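PDB 5FP1: probable TonB-dependent siderophore receptor PiuA from Acinetobacter baumannii, which probably takes part in the first step of iron uptake across the outer membrane by binding iron-chelating siderophores, and may bind ferric enterobactin with micromolar affinity. Local coordinates for residues A[31-36]-A[42-47]. Sequence-based numbering, arbitrary orientation.
Sequences SKFVAP and KSVSVI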
loop_
_atom_site.group_PDB
_atom_site.type_symbol
_atom_site.label_atom_id
_atom_site.label_comp_id
_atom_site.label_asym_id
_atom_site.label_seq_id
_atom_site.Cartn_x
_atom_site.Cartn_y
_atom_site.Cartn_z
ATOM N N SER A 31 10.223 -16.353 -1.017
ATOM C CA SER A 31 10.756 -17.562 -1.649
ATOM C C SER A 31 10.238 -17.790 -3.082
ATOM O O SER A 31 10.705 -18.695 -3.798
ATOM C CB SER A 31 10.514 -18.787 -0.763
ATOM O OG SER A 31 9.160 -19.206 -0.832
ATOM N N LYS A 32 9.289 -16.974 -3.527
ATOM C CA LYS A 32 8.892 -16.992 -4.940
ATOM C C LYS A 32 9.885 -16.306 -5.888
ATOM O O LYS A 32 9.800 -16.496 -7.107
ATOM C CB LYS A 32 7.491 -16.403 -5.111
ATOM C CG LYS A 32 6.448 -17.328 -4.536
ATOM C CD LYS A 32 5.049 -16.940 -4.898
ATOM C CE LYS A 32 4.051 -17.874 -4.251
ATOM N NZ LYS A 32 2.722 -17.258 -4.428
ATOM N N PHE A 33 10.787 -15.500 -5.338
ATOM C CA PHE A 33 11.915 -14.948 -6.079
ATOM C C PHE A 33 13.061 -15.922 -5.851
ATOM O O PHE A 33 13.748 -15.875 -4.851
ATOM C CB PHE A 33 12.315 -13.563 -5.578
ATOM C CG PHE A 33 11.437 -12.443 -6.083
ATOM C CD1 PHE A 33 11.354 -12.160 -7.442
ATOM C CD2 PHE A 33 10.716 -11.660 -5.204
ATOM C CE1 PHE A 33 10.552 -11.133 -7.913
ATOM C CE2 PHE A 33 9.918 -10.612 -5.660
ATOM C CZ PHE A 33 9.824 -10.352 -7.022
ATOM N N VAL A 34 13.227 -16.827 -6.792
ATOM C CA VAL A 34 14.171 -17.916 -6.655
ATOM C C VAL A 34 15.615 -17.528 -6.951
ATOM O O VAL A 34 16.541 -18.302 -6.664
ATOM C CB VAL A 34 13.739 -19.075 -7.558
ATOM C CG1 VAL A 34 12.348 -19.543 -7.149
ATOM C CG2 VAL A 34 13.746 -18.664 -9.035
ATOM N N ALA A 35 15.809 -16.340 -7.518
ATOM C CA ALA A 35 17.149 -15.838 -7.842
ATOM C C ALA A 35 17.437 -14.570 -7.067
ATOM O O ALA A 35 16.504 -13.883 -6.674
ATOM C CB ALA A 35 17.254 -15.577 -9.343
ATOM N N PRO A 36 18.731 -14.230 -6.872
ATOM C CA PRO A 36 19.084 -12.950 -6.254
ATOM C C PRO A 36 18.541 -11.794 -7.063
ATOM O O PRO A 36 18.277 -11.944 -8.255
ATOM C CB PRO A 36 20.624 -12.934 -6.257
ATOM C CG PRO A 36 21.064 -14.151 -6.993
ATOM C CD PRO A 36 19.905 -15.083 -7.132
ATOM N N LYS A 42 13.135 -8.507 -13.357
ATOM C CA LYS A 42 11.930 -7.828 -12.904
ATOM C C LYS A 42 12.372 -6.723 -11.983
ATOM O O LYS A 42 13.383 -6.855 -11.300
ATOM C CB LYS A 42 11.041 -8.817 -12.149
ATOM C CG LYS A 42 9.575 -8.408 -12.051
ATOM C CD LYS A 42 8.725 -9.556 -11.529
ATOM C CE LYS A 42 7.255 -9.272 -11.760
ATOM N NZ LYS A 42 6.867 -9.532 -13.176
ATOM N N SER A 43 11.632 -5.620 -11.962
ATOM C CA SER A 43 11.954 -4.527 -11.044
ATOM C C SER A 43 11.407 -4.800 -9.664
ATOM O O SER A 43 10.207 -5.046 -9.487
ATOM C CB SER A 43 11.397 -3.225 -11.561
ATOM O OG SER A 43 11.951 -2.911 -12.832
ATOM N N VAL A 44 12.290 -4.743 -8.686
ATOM C CA VAL A 44 11.916 -4.927 -7.272
ATOM C C VAL A 44 12.702 -3.908 -6.467
ATOM O O VAL A 44 13.925 -3.767 -6.666
ATOM C CB VAL A 44 12.296 -6.322 -6.762
ATOM C CG1 VAL A 44 11.852 -6.519 -5.307
ATOM C CG2 VAL A 44 11.729 -7.413 -7.630
ATOM N N SER A 45 11.998 -3.116 -5.653
ATOM C CA SER A 45 12.638 -2.190 -4.715
ATOM C C SER A 45 12.402 -2.695 -3.297
ATOM O O SER A 45 11.280 -3.076 -2.936
ATOM C CB SER A 45 12.047 -0.793 -4.803
ATOM O OG SER A 45 12.382 -0.157 -6.029
ATOM N N VAL A 46 13.423 -2.628 -2.468
ATOM C CA VAL A 46 13.267 -3.005 -1.058
ATOM C C VAL A 46 13.475 -1.798 -0.166
ATOM O O VAL A 46 14.499 -1.118 -0.235
ATOM C CB VAL A 46 14.218 -4.140 -0.674
ATOM C CG1 VAL A 46 14.034 -4.520 0.797
ATOM C CG2 VAL A 46 13.973 -5.348 -1.559
ATOM N N ILE A 47 12.458 -1.476 0.617
ATOM C CA ILE A 47 12.592 -0.476 1.653
ATOM C C ILE A 47 13.282 -1.162 2.830
ATOM O O ILE A 47 12.678 -1.937 3.569
ATOM C CB ILE A 47 11.235 0.096 2.087
ATOM C CG1 ILE A 47 10.468 0.611 0.883
ATOM C CG2 ILE A 47 11.459 1.237 3.059
ATOM C CD1 ILE A 47 9.057 1.075 1.214
#
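Phe33 and Val44 make the tight spot of this contact. One methyl, CG2 of Val44, sits 3.6 Å from Phe33 CZ, with CE1 of the ring next at 3.9 Å from that CG2, so the methyl meets the far end of the ring. It approaches obliquely, and the two side chains run past each other in opposite directions. Phe33 gets there because its CG stands opposite its own carbonyl carbon (chi1 -79°), which carries the ring out of the loop toward the strand. Val44 turns CG2 to the ring by placing its other methyl, CG1, anti to the backbone N (chi1 -178°).

Lys42 makes the looser part. Its CD lies at the ring edge, near the ring plane, 4.3 Å from Phe33 CE1. Only the aliphatic stem brushes the ring: beyond CD the chain leads away, and NZ hydrogen-bonds to the carbonyl O of Ser123.

Residues 43-47 are the first strand of the plug, the domain that fills the barrel of a TonB-dependent receptor. They form an outermost strand of the mixed plug sheet, antiparallel to strand 114-121, with backbone hydrogen bonds pairing Ser43 with Lys121 and Ser45 with Val119. Thr120 of that neighbouring strand touches both Phe33 and Lys42, adding to the packing around the ring. Between Lys42 and Val44, Ser43 points away from the loop, and its OG hydrogen-bonds to Glu524 of barrel strand 518-531.

No hydrogen bond links the two segments, and their backbones stay well apart, Phe33 CA and Lys42 CA being 9.9 Å from each other. The loop also leans on the barrel wall: Val34 packs on Asn350 and Asn426, while the partly exposed Lys32 makes a cation-pi contact with Tyr422, and its NZ also hydrogen-bonds to the carbonyl O of Met127.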